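Long-range contacts in transcriptional regulator, LacI family (Corynebacterium glutamicum, PDB 3H5T), which activates transcription of the inositol phosphate synthase gene in an inositol-dependent way and regulates other, probably cell-wall and mycothiol, genes by binding a palindromic promoter motif: residues A[69-75]-A[102-108]; A[152-156]-A[331-336]; A[25-30]-A[40-45]; A[91-97]-A[321-326]. All blocks are in the same frame, centred on the assembly; numbering follows the deposited sequence.

Contacts 1, 2 and 4 belong to one sugar-binding-type domain, whereas contact 3 lies in the DNA-binding head, its nearest atoms about 22 Å from those of contacts 1 and 4. Contacts 1 and 2 involve strands of the same sheet and meet where Ile71 packs on Leu332 and Leu333. Contacts 2 and 4 share helix 321-336, and contact 4 reaches contact 1 through Leu92 and Val95. Contact 4 is buried, the other three only partly so. Their chemistry differs accordingly: backbone hydrogen bonds join the strands of contact 1, apolar side chains fill contacts 2 and 3, and glycines bring the helix backbones of contact 4 together.

Contact 1: A[69-75]-A[102-108]; sequences GAIGVLL and TQLTLIP
Strands 70-75 and 103-108 run parallel, their axes 4.5 Å apart at closest approach and 24° from alignment. The pairing is in register from Ala70 with Gln103 to Leu75 with Pro108. Five backbone hydrogen bonds alternate across the gap: Ile71 N to Gln103 O (2.9 Å), Thr105 N to Ile71 O (2.8 Å), Val73 N to Thr105 O (2.9 Å), Ile107 N to Val73 O (2.8 Å) and Leu75 N to Ile107 O (2.8 Å). Ile107, the most covered residue, adopts an m,t rotamer on the face that also carries Ala70, Leu74 and Thr105; there the position a CB on Gly72 would take is only 3.2 Å from Ile107 CD1. The pair forms the first β-α-β unit of a periplasmic-binding-protein-like α/β domain, with helix 86-98 as the crossover and 103-108 as an outermost strand of the sheet. Val73 (t) and Ile71 (p,t) fill the opposite face. Leu104, in a t,p rotamer, swings its CD1 inward to lie 3.5 Å from Val73 CG2 and 3.8 Å from Ile71 CG1. Val73 CB also meets Leu106 CD2 at 4.1 Å, and Ile71 CG2 meets Thr102 CG2 at 3.7 Å.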
loop_
_atom_site.group_PDB
_atom_site.type_symbol
_atom_site.label_atom_id
_atom_site.label_comp_id
_atom_site.label_asym_id
_atom_site.label_seq_id
_atom_site.Cartn_x
_atom_site.Cartn_y
_atom_site.Cartn_z
ATOM N N GLY A 69 -1.426 19.815 15.420
ATOM C CA GLY A 69 -1.847 20.315 14.118
ATOM C C GLY A 69 -2.444 19.210 13.259
ATOM O O GLY A 69 -3.177 18.363 13.765
ATOM N N ALA A 70 -2.143 19.204 11.964
ATOM C CA ALA A 70 -2.662 18.159 11.083
ATOM C C ALA A 70 -1.695 17.799 9.967
ATOM O O ALA A 70 -0.929 18.641 9.515
ATOM C CB ALA A 70 -3.999 18.587 10.481
ATOM N N ILE A 71 -1.725 16.537 9.540
ATOM C CA ILE A 71 -0.875 16.072 8.443
ATOM C C ILE A 71 -1.772 15.528 7.334
ATOM O O ILE A 71 -2.873 15.037 7.597
ATOM C CB ILE A 71 0.118 14.956 8.886
ATOM C CG1 ILE A 71 -0.639 13.688 9.265
ATOM C CG2 ILE A 71 0.966 15.445 10.064
ATOM C CD1 ILE A 71 0.262 12.508 9.614
ATOM N N GLY A 72 -1.308 15.627 6.093
ATOM C CA GLY A 72 -2.101 15.141 4.977
ATOM C C GLY A 72 -1.494 13.965 4.227
ATOM O O GLY A 72 -0.347 13.565 4.467
ATOM N N VAL A 73 -2.288 13.400 3.320
ATOM C CA VAL A 73 -1.861 12.285 2.491
ATOM C C VAL A 73 -2.417 12.546 1.096
ATOM O O VAL A 73 -3.633 12.553 0.893
ATOM C CB VAL A 73 -2.402 10.940 3.016
ATOM C CG1 VAL A 73 -1.934 9.794 2.113
ATOM C CG2 VAL A 73 -1.919 10.713 4.435
ATOM N N LEU A 74 -1.522 12.783 0.142
ATOM C CA LEU A 74 -1.934 13.053 -1.218
ATOM C C LEU A 74 -2.137 11.739 -1.932
ATOM O O LEU A 74 -1.215 10.940 -2.058
ATOM C CB LEU A 74 -0.885 13.881 -1.949
ATOM C CG LEU A 74 -1.326 14.361 -3.333
ATOM C CD1 LEU A 74 -1.173 15.872 -3.426
ATOM C CD2 LEU A 74 -0.514 13.657 -4.395
ATOM N N LEU A 75 -3.361 11.529 -2.397
ATOM C CA LEU A 75 -3.731 10.308 -3.093
ATOM C C LEU A 75 -4.088 10.680 -4.532
ATOM O O LEU A 75 -5.009 11.462 -4.775
ATOM C CB LEU A 75 -4.944 9.667 -2.388
ATOM C CG LEU A 75 -5.206 8.168 -2.558
ATOM C CD1 LEU A 75 -4.026 7.395 -2.032
ATOM C CD2 LEU A 75 -6.441 7.757 -1.792
ATOM N N THR A 102 -3.088 13.464 15.913
ATOM C CA THR A 102 -2.936 14.360 14.773
ATOM C C THR A 102 -4.043 14.146 13.739
ATOM O O THR A 102 -4.294 13.015 13.309
ATOM C CB THR A 102 -1.582 14.126 14.053
ATOM O OG1 THR A 102 -0.501 14.431 14.940
ATOM C CG2 THR A 102 -1.480 14.990 12.810
ATOM N N GLN A 103 -4.696 15.232 13.335
ATOM C CA GLN A 103 -5.742 15.139 12.325
ATOM C C GLN A 103 -5.066 14.652 11.044
ATOM O O GLN A 103 -3.964 15.083 10.730
ATOM C CB GLN A 103 -6.390 16.510 12.090
ATOM C CG GLN A 103 -7.143 17.070 13.290
ATOM C CD GLN A 103 -7.678 18.479 13.056
ATOM O OE1 GLN A 103 -8.325 18.759 12.045
ATOM N NE2 GLN A 103 -7.425 19.367 14.004
ATOM N N LEU A 104 -5.717 13.740 10.329
ATOM C CA LEU A 104 -5.188 13.187 9.078
ATOM C C LEU A 104 -6.099 13.620 7.932
ATOM O O LEU A 104 -7.265 13.260 7.887
ATOM C CB LEU A 104 -5.131 11.656 9.152
ATOM C CG LEU A 104 -4.581 10.902 7.930
ATOM C CD1 LEU A 104 -3.233 11.481 7.541
ATOM C CD2 LEU A 104 -4.451 9.416 8.239
ATOM N N THR A 105 -5.562 14.401 7.010
ATOM C CA THR A 105 -6.337 14.909 5.892
ATOM C C THR A 105 -6.004 14.244 4.568
ATOM O O THR A 105 -4.899 14.408 4.040
ATOM C CB THR A 105 -6.122 16.420 5.769
ATOM O OG1 THR A 105 -6.696 17.060 6.911
ATOM C CG2 THR A 105 -6.750 16.969 4.504
ATOM N N LEU A 106 -6.965 13.496 4.034
ATOM C CA LEU A 106 -6.786 12.818 2.758
ATOM C C LEU A 106 -7.055 13.829 1.652
ATOM O O LEU A 106 -8.095 14.495 1.653
ATOM C CB LEU A 106 -7.756 11.643 2.654
ATOM C CG LEU A 106 -7.630 10.597 3.763
ATOM C CD1 LEU A 106 -8.736 9.571 3.625
ATOM C CD2 LEU A 106 -6.269 9.929 3.680
ATOM N N ILE A 107 -6.104 13.948 0.726
ATOM C CA ILE A 107 -6.189 14.898 -0.386
ATOM C C ILE A 107 -6.343 14.137 -1.705
ATOM O O ILE A 107 -5.393 13.504 -2.173
ATOM C CB ILE A 107 -4.890 15.770 -0.487
ATOM C CG1 ILE A 107 -4.464 16.273 0.895
ATOM C CG2 ILE A 107 -5.120 16.972 -1.373
ATOM C CD1 ILE A 107 -3.065 16.899 0.900
ATOM N N PRO A 108 -7.534 14.192 -2.321
ATOM C CA PRO A 108 -7.828 13.517 -3.588
ATOM C C PRO A 108 -7.255 14.277 -4.783
ATOM O O PRO A 108 -7.762 15.336 -5.142
ATOM C CB PRO A 108 -9.359 13.505 -3.638
ATOM C CG PRO A 108 -9.786 13.732 -2.223
ATOM C CD PRO A 108 -8.769 14.724 -1.730
#

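Contact 2: A[152-156]-A[331-336]; sequences LPAVI and TLLKMI
Helix 331-336, the C-terminal end of helix 321-336, packs nearly antiparallel against residues 153-156, its N-to-C direction at 155° to strand 154-156, with the axes 8.0 Å apart at closest approach. Val155 lies nearest Leu332 (CA-CA 5.9 Å) and Pro153 nearest Ile336 (6.6 Å). Rotamers decide how the gap is filled. Leu332 leaves the helix sideways, but its t,p conformation carries CD1 to the strand, 3.6 Å from Pro153 O and 4.3 Å from Ala154 CA. Met335 (m,t,p) bends its thioether so that CE rests 3.4 Å from Ala154 O and 4.4 Å from Pro153 CB. This is the helix-on-sheet packing of a three-layer α/β/α domain: the CB of Ala154 points away from helix 331-336, and its side chain touches Ile147 of helix 142-150 in the layer beyond. Val155 takes the p rotamer and points toward the helix, with CG1 4.0 Å from Leu332 CB and CG2 4.0 Å from Thr331 CG2. The hydroxyl of Thr331 (m) is bonded to Lys327 O, one turn earlier. At the far end the Pro153 ring, puckered C-gamma exo, sets CB 4.1 Å from CG1 of Ile336, which is m,t.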
loop_
_atom_site.group_PDB
_atom_site.type_symbol
_atom_site.label_atom_id
_atom_site.label_comp_id
_atom_site.label_asym_id
_atom_site.label_seq_id
_atom_site.Cartn_x
_atom_site.Cartn_y
_atom_site.Cartn_z
ATOM N N LEU A 152 6.320 22.532 1.386
ATOM C CA LEU A 152 5.643 21.685 2.370
ATOM C C LEU A 152 6.486 20.450 2.696
ATOM O O LEU A 152 6.849 19.688 1.803
ATOM C CB LEU A 152 4.282 21.252 1.815
ATOM C CG LEU A 152 3.200 20.675 2.733
ATOM C CD1 LEU A 152 2.808 21.701 3.790
ATOM C CD2 LEU A 152 1.982 20.291 1.888
ATOM N N PRO A 153 6.825 20.250 3.979
ATOM C CA PRO A 153 7.630 19.077 4.343
ATOM C C PRO A 153 6.933 17.837 3.786
ATOM O O PRO A 153 5.739 17.634 4.013
ATOM C CB PRO A 153 7.614 19.107 5.872
ATOM C CG PRO A 153 7.502 20.564 6.183
ATOM C CD PRO A 153 6.481 21.046 5.171
ATOM N N ALA A 154 7.661 17.001 3.061
ATOM C CA ALA A 154 7.025 15.832 2.497
ATOM C C ALA A 154 7.878 14.580 2.451
ATOM O O ALA A 154 9.101 14.635 2.281
ATOM C CB ALA A 154 6.523 16.158 1.114
ATOM N N VAL A 155 7.207 13.448 2.616
ATOM C CA VAL A 155 7.841 12.144 2.560
ATOM C C VAL A 155 7.099 11.381 1.462
ATOM O O VAL A 155 5.885 11.521 1.308
ATOM C CB VAL A 155 7.696 11.382 3.891
ATOM C CG1 VAL A 155 6.219 11.215 4.236
ATOM C CG2 VAL A 155 8.345 10.016 3.775
ATOM N N ILE A 156 7.827 10.582 0.697
ATOM C CA ILE A 156 7.219 9.819 -0.382
ATOM C C ILE A 156 7.201 8.325 -0.073
ATOM O O ILE A 156 8.189 7.779 0.422
ATOM C CB ILE A 156 7.996 10.046 -1.706
ATOM C CG1 ILE A 156 7.789 11.481 -2.190
ATOM C CG2 ILE A 156 7.551 9.044 -2.765
ATOM C CD1 ILE A 156 8.805 11.914 -3.224
ATOM N N THR A 331 8.382 9.463 9.784
ATOM C CA THR A 331 9.394 10.219 9.076
ATOM C C THR A 331 8.894 11.646 8.890
ATOM O O THR A 331 9.641 12.601 9.091
ATOM C CB THR A 331 9.681 9.590 7.711
ATOM O OG1 THR A 331 10.168 8.260 7.903
ATOM C CG2 THR A 331 10.712 10.388 6.953
ATOM N N LEU A 332 7.623 11.786 8.522
ATOM C CA LEU A 332 7.044 13.108 8.311
ATOM C C LEU A 332 7.097 13.933 9.598
ATOM O O LEU A 332 7.622 15.054 9.604
ATOM C CB LEU A 332 5.595 12.994 7.816
ATOM C CG LEU A 332 4.889 14.321 7.499
ATOM C CD1 LEU A 332 5.718 15.111 6.511
ATOM C CD2 LEU A 332 3.504 14.067 6.931
ATOM N N LEU A 333 6.572 13.371 10.685
ATOM C CA LEU A 333 6.577 14.066 11.966
ATOM C C LEU A 333 7.987 14.473 12.398
ATOM O O LEU A 333 8.186 15.597 12.856
ATOM C CB LEU A 333 5.917 13.206 13.042
ATOM C CG LEU A 333 4.427 12.963 12.809
ATOM C CD1 LEU A 333 3.828 12.191 13.988
ATOM C CD2 LEU A 333 3.726 14.304 12.633
ATOM N N LYS A 334 8.965 13.579 12.258
ATOM C CA LYS A 334 10.338 13.925 12.619
ATOM C C LYS A 334 10.849 15.063 11.743
ATOM O O LYS A 334 11.652 15.882 12.201
ATOM C CB LYS A 334 11.274 12.734 12.455
ATOM C CG LYS A 334 11.299 11.772 13.607
ATOM C CD LYS A 334 12.251 10.632 13.291
ATOM C CE LYS A 334 12.427 9.712 14.485
ATOM N NZ LYS A 334 11.113 9.248 14.998
ATOM N N MET A 335 10.403 15.108 10.485
ATOM C CA MET A 335 10.814 16.168 9.560
ATOM C C MET A 335 10.281 17.510 10.065
ATOM O O MET A 335 11.012 18.492 10.161
ATOM C CB MET A 335 10.247 15.926 8.153
ATOM C CG MET A 335 11.038 15.001 7.235
ATOM S SD MET A 335 10.202 14.794 5.611
ATOM C CE MET A 335 10.782 16.240 4.781
ATOM N N ILE A 336 8.987 17.538 10.368
ATOM C CA ILE A 336 8.322 18.737 10.856
ATOM C C ILE A 336 8.919 19.163 12.196
ATOM O O ILE A 336 8.929 20.345 12.534
ATOM C CB ILE A 336 6.789 18.489 11.006
ATOM C CG1 ILE A 336 6.165 18.299 9.623
ATOM C CG2 ILE A 336 6.113 19.651 11.735
ATOM C CD1 ILE A 336 4.700 17.910 9.659
#

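Contact 3: A[25-30]-A[40-45]; sequences TVSNAY and LRQRIL
Two helical segments, 25-30 and 40-45, cross almost perpendicularly (-99°) with axes 9.3 Å apart; the nearest backbones are those of Ala29 and Arg41 (CA-CA 5.1 Å). Apolar packing dominates. Ile44 (m,t) points into the crossing, where its CG2 lies 3.5 Å from Ala29 CB and 3.8 Å from Val26 CG1, and its CD1 is 3.8 Å from Thr25 O. Val26, in the t rotamer, also packs on Leu12, Ile15 and Ala16 of helix 11-19. Thr25 CG2 meets Leu40 CD2 at 3.8 Å, while the Thr25 hydroxyl bonds back to Ser22 N. A CH-pi contact adds to this: Leu45 (m,t) places CD2 over one face of the Tyr30 ring, 4.2 Å from its centroid. As to polar atoms, extended Arg41 (t,t,t) brings NE to 3.3 Å from Ala29 O. Helix 23-31 is the second helix of the helix-turn-helix motif, the recognition helix in this family, and helix 38-50, the third helix of the LacI-type DNA-binding head, packs across it.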
loop_
_atom_site.group_PDB
_atom_site.type_symbol
_atom_site.label_atom_id
_atom_site.label_comp_id
_atom_site.label_asym_id
_atom_site.label_seq_id
_atom_site.Cartn_x
_atom_site.Cartn_y
_atom_site.Cartn_z
ATOM N N THR A 25 -13.231 0.529 43.068
ATOM C CA THR A 25 -12.410 1.376 43.926
ATOM C C THR A 25 -11.473 2.165 43.017
ATOM O O THR A 25 -11.354 3.388 43.135
ATOM C CB THR A 25 -11.527 0.556 44.900
ATOM O OG1 THR A 25 -12.305 -0.467 45.537
ATOM C CG2 THR A 25 -10.946 1.467 45.964
ATOM N N VAL A 26 -10.820 1.447 42.105
ATOM C CA VAL A 26 -9.881 2.047 41.155
ATOM C C VAL A 26 -10.590 3.065 40.267
ATOM O O VAL A 26 -10.066 4.146 40.007
ATOM C CB VAL A 26 -9.218 0.963 40.247
ATOM C CG1 VAL A 26 -8.302 1.634 39.204
ATOM C CG2 VAL A 26 -8.429 -0.015 41.098
ATOM N N SER A 27 -11.784 2.713 39.803
ATOM C CA SER A 27 -12.561 3.608 38.955
ATOM C C SER A 27 -12.881 4.923 39.682
ATOM O O SER A 27 -12.701 6.011 39.122
ATOM C CB SER A 27 -13.859 2.925 38.527
ATOM O OG SER A 27 -14.534 3.704 37.564
ATOM N N ASN A 28 -13.348 4.822 40.926
ATOM C CA ASN A 28 -13.684 6.009 41.702
ATOM C C ASN A 28 -12.498 6.960 41.761
ATOM O O ASN A 28 -12.657 8.175 41.762
ATOM C CB ASN A 28 -14.118 5.620 43.114
ATOM C CG ASN A 28 -15.436 4.879 43.124
ATOM O OD1 ASN A 28 -16.200 4.958 42.170
ATOM N ND2 ASN A 28 -15.720 4.171 44.208
ATOM N N ALA A 29 -11.299 6.396 41.803
ATOM C CA ALA A 29 -10.094 7.205 41.847
ATOM C C ALA A 29 -10.087 8.158 40.653
ATOM O O ALA A 29 -9.565 9.264 40.742
ATOM C CB ALA A 29 -8.864 6.304 41.807
ATOM N N TYR A 30 -10.684 7.719 39.546
ATOM C CA TYR A 30 -10.740 8.510 38.316
ATOM C C TYR A 30 -11.995 9.337 38.103
ATOM O O TYR A 30 -11.900 10.486 37.681
ATOM C CB TYR A 30 -10.552 7.595 37.093
ATOM C CG TYR A 30 -9.146 7.061 36.952
ATOM C CD1 TYR A 30 -8.165 7.801 36.297
ATOM C CD2 TYR A 30 -8.777 5.849 37.533
ATOM C CE1 TYR A 30 -6.851 7.356 36.228
ATOM C CE2 TYR A 30 -7.467 5.391 37.468
ATOM C CZ TYR A 30 -6.511 6.155 36.816
ATOM O OH TYR A 30 -5.210 5.727 36.767
ATOM N N LEU A 40 -5.596 6.947 49.375
ATOM C CA LEU A 40 -5.836 5.774 48.539
ATOM C C LEU A 40 -5.945 6.189 47.076
ATOM O O LEU A 40 -5.589 5.423 46.177
ATOM C CB LEU A 40 -7.118 5.035 48.958
ATOM C CG LEU A 40 -7.448 3.773 48.131
ATOM C CD1 LEU A 40 -6.357 2.720 48.315
ATOM C CD2 LEU A 40 -8.811 3.195 48.556
ATOM N N ARG A 41 -6.434 7.401 46.833
ATOM C CA ARG A 41 -6.571 7.881 45.466
ATOM C C ARG A 41 -5.174 8.036 44.883
ATOM O O ARG A 41 -4.900 7.601 43.760
ATOM C CB ARG A 41 -7.299 9.220 45.446
ATOM C CG ARG A 41 -7.488 9.812 44.070
ATOM C CD ARG A 41 -8.280 11.106 44.146
ATOM N NE ARG A 41 -8.522 11.651 42.814
ATOM C CZ ARG A 41 -7.600 12.254 42.073
ATOM N NH1 ARG A 41 -6.366 12.408 42.534
ATOM N NH2 ARG A 41 -7.905 12.677 40.854
ATOM N N GLN A 42 -4.290 8.645 45.661
ATOM C CA GLN A 42 -2.916 8.850 45.233
ATOM C C GLN A 42 -2.223 7.510 44.983
ATOM O O GLN A 42 -1.505 7.350 43.994
ATOM C CB GLN A 42 -2.144 9.647 46.284
ATOM C CG GLN A 42 -0.856 10.203 45.737
ATOM C CD GLN A 42 -1.102 11.021 44.479
ATOM O OE1 GLN A 42 -1.702 12.099 44.533
ATOM N NE2 GLN A 42 -0.655 10.505 43.336
ATOM N N ARG A 43 -2.440 6.549 45.877
ATOM C CA ARG A 43 -1.846 5.223 45.722
ATOM C C ARG A 43 -2.328 4.544 44.430
ATOM O O ARG A 43 -1.546 3.921 43.710
ATOM C CB ARG A 43 -2.191 4.344 46.930
ATOM C CG ARG A 43 -1.432 3.029 46.965
ATOM C CD ARG A 43 -1.832 2.210 48.171
ATOM N NE ARG A 43 -1.524 2.909 49.410
ATOM C CZ ARG A 43 -0.295 3.093 49.879
ATOM N NH1 ARG A 43 0.755 2.621 49.211
ATOM N NH2 ARG A 43 -0.116 3.757 51.015
ATOM N N ILE A 44 -3.619 4.664 44.142
ATOM C CA ILE A 44 -4.193 4.078 42.937
ATOM C C ILE A 44 -3.608 4.769 41.707
ATOM O O ILE A 44 -3.255 4.115 40.729
ATOM C CB ILE A 44 -5.734 4.223 42.936
ATOM C CG1 ILE A 44 -6.336 3.274 43.975
ATOM C CG2 ILE A 44 -6.301 3.938 41.540
ATOM C CD1 ILE A 44 -7.774 3.570 44.290
ATOM N N LEU A 45 -3.495 6.091 41.771
ATOM C CA LEU A 45 -2.938 6.859 40.666
ATOM C C LEU A 45 -1.459 6.549 40.417
ATOM O O LEU A 45 -1.039 6.402 39.267
ATOM C CB LEU A 45 -3.117 8.354 40.929
ATOM C CG LEU A 45 -4.563 8.853 40.927
ATOM C CD1 LEU A 45 -4.564 10.375 41.054
ATOM C CD2 LEU A 45 -5.269 8.419 39.633
#

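Contact 4: A[91-97]-A[321-326]; sequences FLAGVAQ and NKLKGF
Helices 91-97 and 321-326 run side by side at a crossing angle of -39°, with axes only 6.2 Å apart. Gly94 and Gly325 face each other, Gly94 C lying 3.4 Å from Gly325 C; a CB on Gly94 would clash with Lys322 O, and one on Gly325 with Phe91 O. CA-H...O contacts join the backbones: Phe91 CA to Asn321 O (3.2 Å), Gly94 CA to Lys322 O (3.1 Å), Phe326 CA to Gly94 O (3.0 Å) and Gly325 CA to Phe91 O (3.4 Å). Such close, right-handed parallel packing resembles the GASright motif. The buried Phe91 (t) sets CE1 3.4 Å from Gly325 CA and CD1 3.4 Å from Lys324 CE; Lys324 NZ bonds Asn321 OD1 (3.0 Å). At the exposed edge, extended Gln97 (t,t) brings CG to 3.4 Å from Phe326 CD1 and accepts a weak hydrogen bond from Lys322 NZ at OE1 (3.2 Å). Helices 86-98 and 321-336 lie together against the sheet, the Phe91 ring stacking on Tyr135 of strand 132-135 and Lys324 forming a salt bridge with Asp158, just after strand 154-157.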
loop_
_atom_site.group_PDB
_atom_site.type_symbol
_atom_site.label_atom_id
_atom_site.label_comp_id
_atom_site.label_asym_id
_atom_site.label_seq_id
_atom_site.Cartn_x
_atom_site.Cartn_y
_atom_site.Cartn_z
ATOM N N PHE A 91 -1.869 0.515 4.613
ATOM C CA PHE A 91 -0.850 1.559 4.628
ATOM C C PHE A 91 -1.321 2.674 5.557
ATOM O O PHE A 91 -0.619 3.040 6.502
ATOM C CB PHE A 91 -0.632 2.120 3.222
ATOM C CG PHE A 91 0.218 3.372 3.181
ATOM C CD1 PHE A 91 1.600 3.302 3.348
ATOM C CD2 PHE A 91 -0.363 4.616 2.927
ATOM C CE1 PHE A 91 2.402 4.463 3.255
ATOM C CE2 PHE A 91 0.428 5.776 2.833
ATOM C CZ PHE A 91 1.818 5.698 2.997
ATOM N N LEU A 92 -2.520 3.193 5.288
ATOM C CA LEU A 92 -3.101 4.277 6.082
ATOM C C LEU A 92 -3.248 3.933 7.571
ATOM O O LEU A 92 -3.159 4.816 8.427
ATOM C CB LEU A 92 -4.453 4.704 5.484
ATOM C CG LEU A 92 -4.322 5.361 4.096
ATOM C CD1 LEU A 92 -5.677 5.625 3.482
ATOM C CD2 LEU A 92 -3.537 6.651 4.231
ATOM N N ALA A 93 -3.466 2.660 7.887
ATOM C CA ALA A 93 -3.571 2.266 9.290
ATOM C C ALA A 93 -2.214 2.604 9.899
ATOM O O ALA A 93 -2.116 3.101 11.022
ATOM C CB ALA A 93 -3.847 0.760 9.414
ATOM N N GLY A 94 -1.174 2.340 9.116
ATOM C CA GLY A 94 0.182 2.607 9.539
ATOM C C GLY A 94 0.422 4.079 9.760
ATOM O O GLY A 94 1.064 4.457 10.733
ATOM N N VAL A 95 -0.082 4.914 8.856
ATOM C CA VAL A 95 0.081 6.355 8.994
ATOM C C VAL A 95 -0.779 6.851 10.151
ATOM O O VAL A 95 -0.465 7.859 10.775
ATOM C CB VAL A 95 -0.345 7.123 7.713
ATOM C CG1 VAL A 95 -0.179 8.632 7.926
ATOM C CG2 VAL A 95 0.488 6.672 6.530
ATOM N N ALA A 96 -1.870 6.146 10.430
ATOM C CA ALA A 96 -2.756 6.530 11.516
ATOM C C ALA A 96 -2.086 6.221 12.852
ATOM O O ALA A 96 -2.307 6.912 13.840
ATOM C CB ALA A 96 -4.077 5.780 11.405
ATOM N N GLN A 97 -1.266 5.175 12.869
ATOM C CA GLN A 97 -0.557 4.769 14.076
ATOM C C GLN A 97 0.604 5.707 14.427
ATOM O O GLN A 97 0.914 5.909 15.601
ATOM C CB GLN A 97 -0.045 3.347 13.899
ATOM C CG GLN A 97 0.847 2.855 15.003
ATOM C CD GLN A 97 1.213 1.404 14.812
ATOM O OE1 GLN A 97 1.676 1.008 13.742
ATOM N NE2 GLN A 97 1.006 0.598 15.845
ATOM N N ASN A 321 2.808 -3.324 4.398
ATOM C CA ASN A 321 2.163 -2.037 4.167
ATOM C C ASN A 321 1.839 -1.200 5.388
ATOM O O ASN A 321 1.897 0.034 5.324
ATOM C CB ASN A 321 0.893 -2.209 3.331
ATOM C CG ASN A 321 1.200 -2.470 1.878
ATOM O OD1 ASN A 321 2.089 -1.839 1.308
ATOM N ND2 ASN A 321 0.465 -3.392 1.264
ATOM N N LYS A 322 1.491 -1.835 6.501
ATOM C CA LYS A 322 1.182 -1.046 7.682
ATOM C C LYS A 322 2.471 -0.412 8.202
ATOM O O LYS A 322 2.480 0.740 8.631
ATOM C CB LYS A 322 0.530 -1.909 8.768
ATOM C CG LYS A 322 0.106 -1.134 10.009
ATOM C CD LYS A 322 -0.824 -1.975 10.852
ATOM C CE LYS A 322 -1.596 -1.151 11.871
ATOM N NZ LYS A 322 -0.832 -0.836 13.107
ATOM N N LEU A 323 3.564 -1.165 8.142
ATOM C CA LEU A 323 4.853 -0.670 8.615
ATOM C C LEU A 323 5.312 0.468 7.703
ATOM O O LEU A 323 5.884 1.462 8.174
ATOM C CB LEU A 323 5.900 -1.796 8.616
ATOM C CG LEU A 323 7.287 -1.436 9.161
ATOM C CD1 LEU A 323 7.185 -1.155 10.645
ATOM C CD2 LEU A 323 8.280 -2.579 8.904
ATOM N N LYS A 324 5.049 0.317 6.405
ATOM C CA LYS A 324 5.434 1.326 5.421
ATOM C C LYS A 324 4.734 2.639 5.736
ATOM O O LYS A 324 5.310 3.715 5.594
ATOM C CB LYS A 324 5.061 0.871 4.013
ATOM C CG LYS A 324 5.494 1.841 2.936
ATOM C CD LYS A 324 5.098 1.357 1.562
ATOM C CE LYS A 324 3.587 1.277 1.424
ATOM N NZ LYS A 324 3.180 0.658 0.121
ATOM N N GLY A 325 3.487 2.536 6.177
ATOM C CA GLY A 325 2.725 3.718 6.527
ATOM C C GLY A 325 3.189 4.308 7.839
ATOM O O GLY A 325 3.244 5.532 7.986
ATOM N N PHE A 326 3.517 3.446 8.800
ATOM C CA PHE A 326 3.993 3.921 10.094
ATOM C C PHE A 326 5.305 4.670 9.918
ATOM O O PHE A 326 5.480 5.761 10.466
ATOM C CB PHE A 326 4.206 2.763 11.075
ATOM C CG PHE A 326 4.612 3.212 12.455
ATOM C CD1 PHE A 326 3.679 3.771 13.325
ATOM C CD2 PHE A 326 5.932 3.104 12.876
ATOM C CE1 PHE A 326 4.059 4.218 14.602
ATOM C CE2 PHE A 326 6.322 3.548 14.145
ATOM C CZ PHE A 326 5.380 4.106 15.008
#